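Local coordinates for cell division cycle protein 123 (Schizosaccharomyces pombe, PDB 4ZGP), which acts as an ATP-dependent chaperone of the ATP-grasp fold that binds the gamma subunit of eIF2 and lets it assemble with the alpha and beta subunits, at residues Thr192-Val198 with Phe243-Ile249; Leu203-Gln208 with Pro286-Ile291; Ala104-Leu108 with Val181-Trp185. All blocks are in the same frame, centred on the assembly; numbering follows the deposited sequence.

Contact 1 (Thr192-Val198 with Phe243-Ile249). With ADP (adenosine-5'-diphosphate), chain C.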
loop_
_atom_site.group_PDB
_atom_site.type_symbol
_atom_site.label_atom_id
_atom_site.label_comp_id
_atom_site.label_asym_id
_atom_site.label_seq_id
_atom_site.Cartn_x
_atom_site.Cartn_y
_atom_site.Cartn_z
ATOM N N THR A 192 -2.304 -10.859 11.359
ATOM C CA THR A 192 -1.499 -11.751 10.520
ATOM C C THR A 192 -1.076 -11.029 9.236
ATOM O O THR A 192 -0.850 -11.663 8.190
ATOM C CB THR A 192 -2.220 -13.070 10.194
ATOM O OG1 THR A 192 -3.383 -12.803 9.423
ATOM C CG2 THR A 192 -2.633 -13.799 11.492
ATOM N N GLU A 193 -0.951 -9.711 9.352
ATOM C CA GLU A 193 -0.337 -8.930 8.290
ATOM C C GLU A 193 1.067 -8.518 8.723
ATOM O O GLU A 193 1.313 -8.237 9.901
ATOM C CB GLU A 193 -1.176 -7.703 7.930
ATOM C CG GLU A 193 -1.130 -7.397 6.441
ATOM C CD GLU A 193 -1.357 -5.945 6.110
ATOM O OE1 GLU A 193 -2.107 -5.270 6.852
ATOM O OE2 GLU A 193 -0.777 -5.490 5.105
ATOM N N PHE A 194 1.990 -8.506 7.767
ATOM C CA PHE A 194 3.388 -8.207 8.097
ATOM C C PHE A 194 3.966 -7.190 7.130
ATOM O O PHE A 194 3.531 -7.092 5.986
ATOM C CB PHE A 194 4.254 -9.481 8.061
ATOM C CG PHE A 194 3.794 -10.546 9.006
ATOM C CD1 PHE A 194 4.245 -10.560 10.321
ATOM C CD2 PHE A 194 2.873 -11.508 8.593
ATOM C CE1 PHE A 194 3.801 -11.540 11.226
ATOM C CE2 PHE A 194 2.434 -12.509 9.495
ATOM C CZ PHE A 194 2.903 -12.520 10.798
ATOM N N ARG A 195 4.982 -6.472 7.589
ATOM C CA ARG A 195 5.730 -5.579 6.721
ATOM C C ARG A 195 7.146 -6.127 6.602
ATOM O O ARG A 195 7.760 -6.452 7.609
ATOM C CB ARG A 195 5.732 -4.164 7.277
ATOM C CG ARG A 195 6.607 -3.209 6.468
ATOM C CD ARG A 195 6.146 -1.766 6.601
ATOM N NE ARG A 195 4.872 -1.527 5.926
ATOM C CZ ARG A 195 4.286 -0.338 5.843
ATOM N NH1 ARG A 195 4.850 0.713 6.423
ATOM N NH2 ARG A 195 3.130 -0.198 5.178
ATOM N N CYS A 196 7.649 -6.219 5.369
ATOM C CA CYS A 196 8.812 -7.048 5.051
ATOM C C CYS A 196 9.821 -6.220 4.282
ATOM O O CYS A 196 9.515 -5.601 3.259
ATOM C CB CYS A 196 8.404 -8.279 4.239
ATOM S SG CYS A 196 6.985 -9.192 4.941
ATOM N N PHE A 197 11.045 -6.226 4.781
ATOM C CA PHE A 197 12.046 -5.294 4.326
ATOM C C PHE A 197 13.105 -6.043 3.539
ATOM O O PHE A 197 13.620 -7.073 3.979
ATOM C CB PHE A 197 12.657 -4.562 5.530
ATOM C CG PHE A 197 11.655 -3.778 6.322
ATOM C CD1 PHE A 197 10.935 -4.374 7.348
ATOM C CD2 PHE A 197 11.448 -2.439 6.058
ATOM C CE1 PHE A 197 10.015 -3.632 8.084
ATOM C CE2 PHE A 197 10.529 -1.702 6.790
ATOM C CZ PHE A 197 9.817 -2.292 7.801
ATOM N N VAL A 198 13.399 -5.526 2.355
ATOM C CA VAL A 198 14.236 -6.202 1.399
ATOM C C VAL A 198 15.397 -5.299 1.014
ATOM O O VAL A 198 15.191 -4.156 0.641
ATOM C CB VAL A 198 13.451 -6.573 0.113
ATOM C CG1 VAL A 198 14.378 -7.221 -0.891
ATOM C CG2 VAL A 198 12.276 -7.491 0.440
ATOM N N PHE A 243 13.375 -2.643 -1.282
ATOM C CA PHE A 243 11.981 -2.206 -1.230
ATOM C C PHE A 243 11.314 -2.801 0.004
ATOM O O PHE A 243 11.932 -3.562 0.747
ATOM C CB PHE A 243 11.228 -2.602 -2.532
ATOM C CG PHE A 243 11.203 -4.095 -2.823
ATOM C CD1 PHE A 243 12.254 -4.712 -3.485
ATOM C CD2 PHE A 243 10.104 -4.880 -2.448
ATOM C CE1 PHE A 243 12.223 -6.080 -3.783
ATOM C CE2 PHE A 243 10.068 -6.254 -2.734
ATOM C CZ PHE A 243 11.123 -6.852 -3.405
ATOM N N VAL A 244 10.054 -2.435 0.228
ATOM C CA VAL A 244 9.318 -2.913 1.395
ATOM C C VAL A 244 8.001 -3.488 0.907
ATOM O O VAL A 244 7.312 -2.807 0.175
ATOM C CB VAL A 244 9.056 -1.774 2.373
ATOM C CG1 VAL A 244 8.313 -2.278 3.606
ATOM C CG2 VAL A 244 10.409 -1.066 2.767
ATOM N N PHE A 245 7.658 -4.714 1.286
ATOM C CA PHE A 245 6.373 -5.252 0.818
ATOM C C PHE A 245 5.518 -5.673 1.998
ATOM O O PHE A 245 6.040 -6.110 3.016
ATOM C CB PHE A 245 6.570 -6.397 -0.214
ATOM C CG PHE A 245 7.194 -7.677 0.308
ATOM C CD1 PHE A 245 8.564 -7.827 0.384
ATOM C CD2 PHE A 245 6.407 -8.780 0.593
ATOM C CE1 PHE A 245 9.126 -9.037 0.806
ATOM C CE2 PHE A 245 6.959 -9.991 1.014
ATOM C CZ PHE A 245 8.311 -10.120 1.132
ATOM N N ASP A 246 4.199 -5.458 1.886
ATOM C CA ASP A 246 3.276 -5.840 2.953
ATOM C C ASP A 246 2.606 -7.133 2.545
ATOM O O ASP A 246 2.304 -7.334 1.368
ATOM C CB ASP A 246 2.218 -4.755 3.220
ATOM C CG ASP A 246 2.817 -3.490 3.822
ATOM O OD1 ASP A 246 3.924 -3.560 4.397
ATOM O OD2 ASP A 246 2.193 -2.426 3.711
ATOM N N VAL A 247 2.413 -8.032 3.503
ATOM C CA VAL A 247 1.819 -9.329 3.199
ATOM C C VAL A 247 0.730 -9.678 4.190
ATOM O O VAL A 247 0.805 -9.310 5.345
ATOM C CB VAL A 247 2.855 -10.448 3.220
ATOM C CG1 VAL A 247 3.791 -10.258 2.111
ATOM C CG2 VAL A 247 3.595 -10.477 4.553
ATOM N N TYR A 248 -0.290 -10.370 3.697
ATOM C CA TYR A 248 -1.348 -10.887 4.542
ATOM C C TYR A 248 -1.278 -12.409 4.463
ATOM O O TYR A 248 -1.322 -12.984 3.379
ATOM C CB TYR A 248 -2.714 -10.382 4.087
ATOM C CG TYR A 248 -3.847 -10.977 4.902
ATOM C CD1 TYR A 248 -3.873 -10.847 6.281
ATOM C CD2 TYR A 248 -4.900 -11.643 4.279
ATOM C CE1 TYR A 248 -4.921 -11.396 7.040
ATOM C CE2 TYR A 248 -5.964 -12.181 5.029
ATOM C CZ TYR A 248 -5.961 -12.057 6.405
ATOM O OH TYR A 248 -7.002 -12.596 7.152
ATOM N N ILE A 249 -1.140 -13.066 5.605
ATOM C CA ILE A 249 -0.977 -14.516 5.598
ATOM C C ILE A 249 -2.173 -15.127 6.288
ATOM O O ILE A 249 -2.464 -14.820 7.428
ATOM C CB ILE A 249 0.336 -14.950 6.271
ATOM C CG1 ILE A 249 1.516 -14.358 5.492
ATOM C CG2 ILE A 249 0.448 -16.484 6.288
ATOM C CD1 ILE A 249 2.902 -14.666 6.069
HETATM P PB ADP C . -0.396 0.957 3.044
HETATM O O1B ADP C . 0.704 0.089 2.451
HETATM O O2B ADP C . -0.454 2.358 2.462
HETATM O O3B ADP C . -0.444 0.820 4.551
HETATM P PA ADP C . -2.225 -1.183 2.359
HETATM O O1A ADP C . -1.024 -2.031 2.698
HETATM O O2A ADP C . -2.975 -1.315 1.044
HETATM O O3A ADP C . -1.814 0.374 2.503
HETATM O "O5'" ADP C . -3.288 -1.410 3.541
HETATM C "C5'" ADP C . -3.493 -0.461 4.588
HETATM C "C4'" ADP C . -4.366 -1.184 5.599
HETATM O "O4'" ADP C . -5.703 -1.258 5.100
HETATM C "C3'" ADP C . -3.894 -2.617 5.783
HETATM O "O3'" ADP C . -3.113 -2.754 6.975
HETATM C "C2'" ADP C . -5.158 -3.447 5.849
HETATM O "O2'" ADP C . -5.496 -3.763 7.203
HETATM C "C1'" ADP C . -6.247 -2.572 5.263
HETATM N N9 ADP C . -6.590 -3.122 3.928
HETATM C C8 ADP C . -5.855 -2.957 2.806
HETATM N N7 ADP C . -6.438 -3.587 1.749
HETATM C C5 ADP C . -7.573 -4.170 2.197
HETATM C C6 ADP C . -8.659 -4.980 1.597
HETATM N N6 ADP C . -8.617 -5.285 0.274
HETATM N N1 ADP C . -9.671 -5.393 2.406
HETATM C C2 ADP C . -9.691 -5.065 3.717
HETATM N N3 ADP C . -8.738 -4.331 4.329
HETATM C C4 ADP C . -7.670 -3.859 3.632
#
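The guanidinium of Arg195 and the carboxylate of Asp246 lie almost in one plane, 3° apart, and meet edge to edge on neighbouring antiparallel strands of the ATP-grasp sheet that faces the nucleotide. The grip is side-on and bidentate: NE of Arg195 reaches OD1 of Asp246 at 2.7 Å and NH2 reaches OD2 at 2.8 Å, each oxygen using its syn lone pair. Two near-straight bonds in a shared plane fix the rotation of both groups. On the other face of the sheet, CB of Cys196 sits over the Phe245 ring, 3.6 Å from its centroid, with SG also above that face as a sulfur-aromatic contact, while CG2 of Val198 touches the ring edge. Phe243 carries CB of Val198 over the centre of one face. Both phenylalanines hold CG between backbone N and carbonyl carbon (chi1 59° for Phe243, 67° for Phe245), which swings their rings back under the partner strand.

Backbone pairing runs from Thr192–Ile249 to Val198–Phe243, and helix 221-233 packs on the Cys196 face. OE2 of Glu193 lies 4.5 Å from OD2 of Asp246, a probably repulsive pair, and Arg209 forms salt bridges with both. Glu193 also serves the ligand directly: in one of its two modelled conformers, OE1 accepts a hydrogen bond from the ribose O3' of ADP at 2.7 Å.

Contact 2 (Leu203-Gln208 with Pro286-Ile291)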
loop_
_atom_site.group_PDB
_atom_site.type_symbol
_atom_site.label_atom_id
_atom_site.label_comp_id
_atom_site.label_asym_id
_atom_site.label_seq_id
_atom_site.Cartn_x
_atom_site.Cartn_y
_atom_site.Cartn_z
ATOM N N LEU A 203 15.705 -10.722 2.119
ATOM C CA LEU A 203 14.834 -10.373 3.233
ATOM C C LEU A 203 15.657 -10.179 4.506
ATOM O O LEU A 203 16.134 -11.159 5.077
ATOM C CB LEU A 203 13.806 -11.468 3.446
ATOM C CG LEU A 203 12.798 -11.271 4.578
ATOM C CD1 LEU A 203 11.785 -10.214 4.187
ATOM C CD2 LEU A 203 12.094 -12.596 4.881
ATOM N N ILE A 204 15.802 -8.937 4.933
ATOM C CA ILE A 204 16.643 -8.639 6.086
ATOM C C ILE A 204 15.840 -8.551 7.383
ATOM O O ILE A 204 16.396 -8.709 8.475
ATOM C CB ILE A 204 17.419 -7.342 5.885
ATOM C CG1 ILE A 204 16.470 -6.160 5.649
ATOM C CG2 ILE A 204 18.396 -7.495 4.721
ATOM C CD1 ILE A 204 17.119 -4.799 5.729
ATOM N N ALA A 205 14.536 -8.313 7.262
ATOM C CA ALA A 205 13.691 -8.085 8.436
ATOM C C ALA A 205 12.220 -8.119 8.071
ATOM O O ALA A 205 11.860 -7.758 6.959
ATOM C CB ALA A 205 14.003 -6.742 9.075
ATOM N N PHE A 206 11.381 -8.517 9.024
ATOM C CA PHE A 206 9.942 -8.269 8.898
ATOM C C PHE A 206 9.310 -8.184 10.268
ATOM O O PHE A 206 9.854 -8.696 11.257
ATOM C CB PHE A 206 9.235 -9.336 8.030
ATOM C CG PHE A 206 9.086 -10.706 8.659
ATOM C CD1 PHE A 206 7.973 -11.032 9.438
ATOM C CD2 PHE A 206 10.011 -11.699 8.394
ATOM C CE1 PHE A 206 7.815 -12.293 9.977
ATOM C CE2 PHE A 206 9.854 -12.990 8.930
ATOM C CZ PHE A 206 8.756 -13.285 9.717
ATOM N N CYS A 207 8.173 -7.498 10.329
ATOM C CA CYS A 207 7.491 -7.317 11.589
ATOM C C CYS A 207 6.010 -7.387 11.395
ATOM O O CYS A 207 5.501 -7.198 10.299
ATOM C CB CYS A 207 7.874 -5.974 12.247
ATOM S SG CYS A 207 7.492 -4.459 11.348
ATOM N N GLN A 208 5.335 -7.714 12.481
ATOM C CA GLN A 208 3.898 -7.572 12.574
ATOM C C GLN A 208 3.463 -6.168 12.169
ATOM O O GLN A 208 4.098 -5.163 12.536
ATOM C CB GLN A 208 3.417 -7.887 13.992
ATOM C CG GLN A 208 1.906 -7.902 14.148
ATOM C CD GLN A 208 1.464 -8.381 15.516
ATOM O OE1 GLN A 208 2.290 -8.792 16.332
ATOM N NE2 GLN A 208 0.161 -8.327 15.771
ATOM N N PRO A 286 16.506 -13.420 8.693
ATOM C CA PRO A 286 16.010 -12.055 8.861
ATOM C C PRO A 286 15.740 -11.759 10.325
ATOM O O PRO A 286 15.454 -12.697 11.080
ATOM C CB PRO A 286 14.700 -12.059 8.072
ATOM C CG PRO A 286 14.205 -13.466 8.224
ATOM C CD PRO A 286 15.469 -14.317 8.154
ATOM N N GLU A 287 15.792 -10.487 10.708
ATOM C CA GLU A 287 15.298 -10.090 12.024
ATOM C C GLU A 287 13.790 -10.135 12.021
ATOM O O GLU A 287 13.168 -9.667 11.083
ATOM C CB GLU A 287 15.754 -8.686 12.404
ATOM C CG GLU A 287 17.162 -8.624 12.960
ATOM C CD GLU A 287 17.443 -7.318 13.687
ATOM O OE1 GLU A 287 16.530 -6.781 14.354
ATOM O OE2 GLU A 287 18.582 -6.823 13.588
ATOM N N ILE A 288 13.194 -10.665 13.080
ATOM C CA ILE A 288 11.741 -10.745 13.145
ATOM C C ILE A 288 11.242 -10.066 14.404
ATOM O O ILE A 288 11.701 -10.386 15.502
ATOM C CB ILE A 288 11.277 -12.189 13.111
ATOM C CG1 ILE A 288 11.809 -12.878 11.849
ATOM C CG2 ILE A 288 9.752 -12.261 13.216
ATOM C CD1 ILE A 288 11.618 -14.391 11.860
ATOM N N ARG A 289 10.335 -9.106 14.264
ATOM C CA ARG A 289 9.762 -8.487 15.457
ATOM C C ARG A 289 8.258 -8.591 15.515
ATOM O O ARG A 289 7.569 -8.356 14.534
ATOM C CB ARG A 289 10.175 -7.032 15.557
ATOM C CG ARG A 289 11.648 -6.899 15.839
ATOM C CD ARG A 289 12.078 -5.475 15.956
ATOM N NE ARG A 289 13.537 -5.438 16.026
ATOM C CZ ARG A 289 14.261 -4.333 16.023
ATOM N NH1 ARG A 289 13.678 -3.147 15.980
ATOM N NH2 ARG A 289 15.590 -4.425 16.072
ATOM N N LEU A 290 7.760 -8.948 16.688
ATOM C CA LEU A 290 6.334 -9.035 16.923
ATOM C C LEU A 290 5.992 -8.101 18.065
ATOM O O LEU A 290 6.868 -7.739 18.843
ATOM C CB LEU A 290 5.923 -10.467 17.281
ATOM C CG LEU A 290 6.451 -11.547 16.345
ATOM C CD1 LEU A 290 6.185 -12.937 16.911
ATOM C CD2 LEU A 290 5.812 -11.360 14.963
ATOM N N ILE A 291 4.726 -7.711 18.163
ATOM C CA ILE A 291 4.279 -6.886 19.283
ATOM C C ILE A 291 4.417 -7.687 20.589
ATOM O O ILE A 291 3.945 -8.812 20.675
ATOM C CB ILE A 291 2.819 -6.423 19.080
ATOM C CG1 ILE A 291 2.710 -5.520 17.840
ATOM C CG2 ILE A 291 2.283 -5.716 20.327
ATOM C CD1 ILE A 291 3.318 -4.137 18.024
HETATM O O HOH W 1 2.409 -10.187 18.790
#
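The side chains of Phe206 and Ile288 run alongside each other off the same face of the sheet and form the close-packed centre of a parallel strand pair, with 287-289 closing one edge of the mixed ATP-grasp sheet. The short-segment axes differ by only 6°. CG2 of Ile288 stands over one face of the Phe206 ring, 4.1 Å from its centroid, while CG1 comes to 3.5 Å from CE2. CG of Phe206, between backbone N and carbonyl carbon (chi1 72°), brings the ring there. Helix 221-233 packs against this side through Ile228 on Phe206 and Ile221 on Ile288. The Pro286 ring leans on Leu203, its CB 3.4 Å from the carbonyl O of Leu203.

The backbone ladder alternates: Glu287 N bonds Ile204 O from above the carbonyl plane, then Phe206 N bonds Glu287 O, Arg289 N bonds Phe206 O and Gln208 N bonds Arg289 O.

Between the two segments, the opposite face is looser. The CB atoms of Ala205–Glu287 and Cys207–Arg289 come no closer than 4.2 Å, CB of Cys207 resting nearer to Arg289 O (3.3 Å); Phe271 touches Ala205, Glu287 and Arg289. The long chains, partly exposed like Ile288, lead off to a weak Arg289–Glu287 bond, and Glu275 and the carbonyl of Leu270 hold Arg289 more firmly.

Past the end of strand 287-289, the side-chain amide of Gln208 takes over. Asp210 and Asn212 hold its NE2, while OE1 accepts Ile291 N at 3.2 Å from above the amide plane and a water that also donates to Ile291 O.

Contact 3 (Ala104-Leu108 with Val181-Trp185). With ADP (adenosine-5'-diphosphate), chain C.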
loop_
_atom_site.group_PDB
_atom_site.type_symbol
_atom_site.label_atom_id
_atom_site.label_comp_id
_atom_site.label_asym_id
_atom_site.label_seq_id
_atom_site.Cartn_x
_atom_site.Cartn_y
_atom_site.Cartn_z
ATOM N N ALA A 104 -17.094 -0.802 -11.318
ATOM C CA ALA A 104 -15.963 -1.515 -10.726
ATOM C C ALA A 104 -16.324 -2.158 -9.382
ATOM O O ALA A 104 -15.975 -3.308 -9.118
ATOM C CB ALA A 104 -14.791 -0.571 -10.568
ATOM N N ILE A 105 -17.053 -1.427 -8.544
ATOM C CA ILE A 105 -17.465 -1.965 -7.256
ATOM C C ILE A 105 -18.343 -3.199 -7.419
ATOM O O ILE A 105 -18.133 -4.220 -6.759
ATOM C CB ILE A 105 -18.203 -0.899 -6.428
ATOM C CG1 ILE A 105 -17.253 0.261 -6.123
ATOM C CG2 ILE A 105 -18.773 -1.522 -5.143
ATOM C CD1 ILE A 105 -17.871 1.396 -5.309
ATOM N N LYS A 106 -19.336 -3.102 -8.304
ATOM C CA LYS A 106 -20.205 -4.238 -8.615
ATOM C C LYS A 106 -19.408 -5.453 -9.092
ATOM O O LYS A 106 -19.611 -6.584 -8.628
ATOM C CB LYS A 106 -21.223 -3.845 -9.689
ATOM C CG LYS A 106 -22.043 -5.016 -10.208
ATOM C CD LYS A 106 -22.848 -4.619 -11.453
ATOM C CE LYS A 106 -21.969 -3.906 -12.476
ATOM N NZ LYS A 106 -22.755 -3.300 -13.594
ATOM N N GLU A 107 -18.496 -5.208 -10.021
ATOM C CA GLU A 107 -17.628 -6.257 -10.560
ATOM C C GLU A 107 -16.716 -6.908 -9.519
ATOM O O GLU A 107 -16.255 -8.035 -9.713
ATOM C CB GLU A 107 -16.782 -5.681 -11.691
ATOM C CG GLU A 107 -17.570 -5.461 -12.973
ATOM C CD GLU A 107 -16.827 -4.607 -13.981
ATOM O OE1 GLU A 107 -17.435 -4.233 -15.006
ATOM O OE2 GLU A 107 -15.638 -4.297 -13.743
ATOM N N LEU A 108 -16.457 -6.210 -8.420
ATOM C CA LEU A 108 -15.591 -6.744 -7.363
ATOM C C LEU A 108 -16.423 -7.374 -6.247
ATOM O O LEU A 108 -15.892 -7.794 -5.220
ATOM C CB LEU A 108 -14.675 -5.645 -6.812
ATOM C CG LEU A 108 -13.608 -5.168 -7.812
ATOM C CD1 LEU A 108 -12.924 -3.880 -7.361
ATOM C CD2 LEU A 108 -12.555 -6.262 -8.077
ATOM N N VAL A 181 -7.518 3.311 -7.682
ATOM C CA VAL A 181 -7.481 1.888 -7.439
ATOM C C VAL A 181 -8.648 1.487 -6.559
ATOM O O VAL A 181 -8.867 2.068 -5.510
ATOM C CB VAL A 181 -6.148 1.473 -6.753
ATOM C CG1 VAL A 181 -6.137 -0.018 -6.478
ATOM C CG2 VAL A 181 -4.962 1.885 -7.620
ATOM N N LEU A 182 -9.389 0.485 -7.000
ATOM C CA LEU A 182 -10.420 -0.115 -6.177
ATOM C C LEU A 182 -10.056 -1.577 -5.920
ATOM O O LEU A 182 -10.132 -2.426 -6.807
ATOM C CB LEU A 182 -11.793 0.006 -6.869
ATOM C CG LEU A 182 -12.184 1.452 -7.178
ATOM C CD1 LEU A 182 -13.438 1.505 -8.039
ATOM C CD2 LEU A 182 -12.378 2.268 -5.878
ATOM N N LYS A 183 -9.635 -1.870 -4.698
ATOM C CA LYS A 183 -9.336 -3.241 -4.310
ATOM C C LYS A 183 -10.560 -3.933 -3.788
ATOM O O LYS A 183 -11.294 -3.344 -3.011
ATOM C CB LYS A 183 -8.249 -3.247 -3.237
ATOM C CG LYS A 183 -7.007 -2.524 -3.754
ATOM C CD LYS A 183 -5.904 -2.540 -2.765
ATOM C CE LYS A 183 -6.293 -1.801 -1.516
ATOM N NZ LYS A 183 -5.368 -2.250 -0.446
ATOM N N GLU A 184 -10.764 -5.192 -4.165
ATOM C CA GLU A 184 -11.869 -5.942 -3.575
ATOM C C GLU A 184 -11.693 -6.004 -2.064
ATOM O O GLU A 184 -10.633 -6.369 -1.580
ATOM C CB GLU A 184 -11.964 -7.352 -4.142
ATOM C CG GLU A 184 -13.042 -8.168 -3.452
ATOM C CD GLU A 184 -13.474 -9.371 -4.251
ATOM O OE1 GLU A 184 -13.038 -9.512 -5.417
ATOM O OE2 GLU A 184 -14.256 -10.172 -3.700
ATOM N N TRP A 185 -12.728 -5.623 -1.325
ATOM C CA TRP A 185 -12.685 -5.691 0.121
ATOM C C TRP A 185 -12.804 -7.123 0.596
ATOM O O TRP A 185 -13.566 -7.913 0.051
ATOM C CB TRP A 185 -13.794 -4.834 0.741
ATOM C CG TRP A 185 -13.875 -4.951 2.247
ATOM C CD1 TRP A 185 -13.209 -4.189 3.170
ATOM C CD2 TRP A 185 -14.663 -5.880 2.990
ATOM N NE1 TRP A 185 -13.534 -4.591 4.442
ATOM C CE2 TRP A 185 -14.424 -5.631 4.359
ATOM C CE3 TRP A 185 -15.538 -6.911 2.633
ATOM C CZ2 TRP A 185 -15.035 -6.368 5.368
ATOM C CZ3 TRP A 185 -16.150 -7.641 3.639
ATOM C CH2 TRP A 185 -15.893 -7.367 4.989
HETATM P PB ADP C . -0.396 0.957 3.044
HETATM O O1B ADP C . 0.704 0.089 2.451
HETATM O O2B ADP C . -0.454 2.358 2.462
HETATM O O3B ADP C . -0.444 0.820 4.551
HETATM P PA ADP C . -2.225 -1.183 2.359
HETATM O O1A ADP C . -1.024 -2.031 2.698
HETATM O O2A ADP C . -2.975 -1.315 1.044
HETATM O O3A ADP C . -1.814 0.374 2.503
HETATM O "O5'" ADP C . -3.288 -1.410 3.541
HETATM C "C5'" ADP C . -3.493 -0.461 4.588
HETATM C "C4'" ADP C . -4.366 -1.184 5.599
HETATM O "O4'" ADP C . -5.703 -1.258 5.100
HETATM C "C3'" ADP C . -3.894 -2.617 5.783
HETATM O "O3'" ADP C . -3.113 -2.754 6.975
HETATM C "C2'" ADP C . -5.158 -3.447 5.849
HETATM O "O2'" ADP C . -5.496 -3.763 7.203
HETATM C "C1'" ADP C . -6.247 -2.572 5.263
HETATM N N9 ADP C . -6.590 -3.122 3.928
HETATM C C8 ADP C . -5.855 -2.957 2.806
HETATM N N7 ADP C . -6.438 -3.587 1.749
HETATM C C5 ADP C . -7.573 -4.170 2.197
HETATM C C6 ADP C . -8.659 -4.980 1.597
HETATM N N6 ADP C . -8.617 -5.285 0.274
HETATM N N1 ADP C . -9.671 -5.393 2.406
HETATM C C2 ADP C . -9.691 -5.065 3.717
HETATM N N3 ADP C . -8.738 -4.331 4.329
HETATM C C4 ADP C . -7.670 -3.859 3.632
#
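Apolar packing carries this contact, in which the end of helix 95-107 leans on strand 180-184 at the back of the adenine pocket of the ATP-grasp fold. CB of Ala104 touches CD1 of Leu182 at 3.5 Å, and Ile105 adds a looser touch from CG1 to the same methyl. Leu108 is the main wedge: its CD1 lies 4.1 Å from CB of Leu182, and its CD2 flanks CB of Glu184. With CG anti to the carbonyl carbon (chi1 -58°), Leu182 directs its branch at the helix. Separately, the CD1 methyl of Leu108 rests on the backbone O of Leu182 at 3.2 Å.

Polar groups across the contact do not bond. Leu108 O lies 3.0 Å from CD of Glu184, with both carboxylate oxygens at 3.3 Å; all three oxygens are acceptors, so this approach is probably electrostatically unfavourable.

Ligand bonds come from the strand. Lys183 points away from the helix, and its NZ donates to N7 of ADP at 2.8 Å and to the alpha-phosphate O2A at 3.0 Å, bridging base and phosphate. Glu184 O accepts from the adenine N6 at 2.9 Å, while Trp185 CD1 approaches C2 of the base.

Strand 180-184 runs between strands 48-51 and 112-115, antiparallel to both; Val112 touches Ile105 and Leu182, and Lys49 touches Leu108, so the helix end packs across all three strands, with ADP beyond Lys183.

Along the chain, contact 3 closes before contact 1 opens, whereas contacts 1 and 2 interlock, their segments alternating. Contacts 1 and 2 belong to one five-stranded mixed sheet, ordered 253-261, 243-250, 193-199, 202-208, 287-289. Their centres are 9 Å apart, and strands 193-199 and 202-208 join them directly, Arg195 N lying 2.9 Å from Cys207 O. Contact 3 belongs to the separate three-stranded sheet, its centre about 22 Å from that of contact 1 and about 31 Å from that of contact 2. ADP bridges the gap, touched by contacts 1 and 3, as expected of an ATP-grasp protein holding nucleotide between two lobes; contact 2 closes the far edge of the larger sheet.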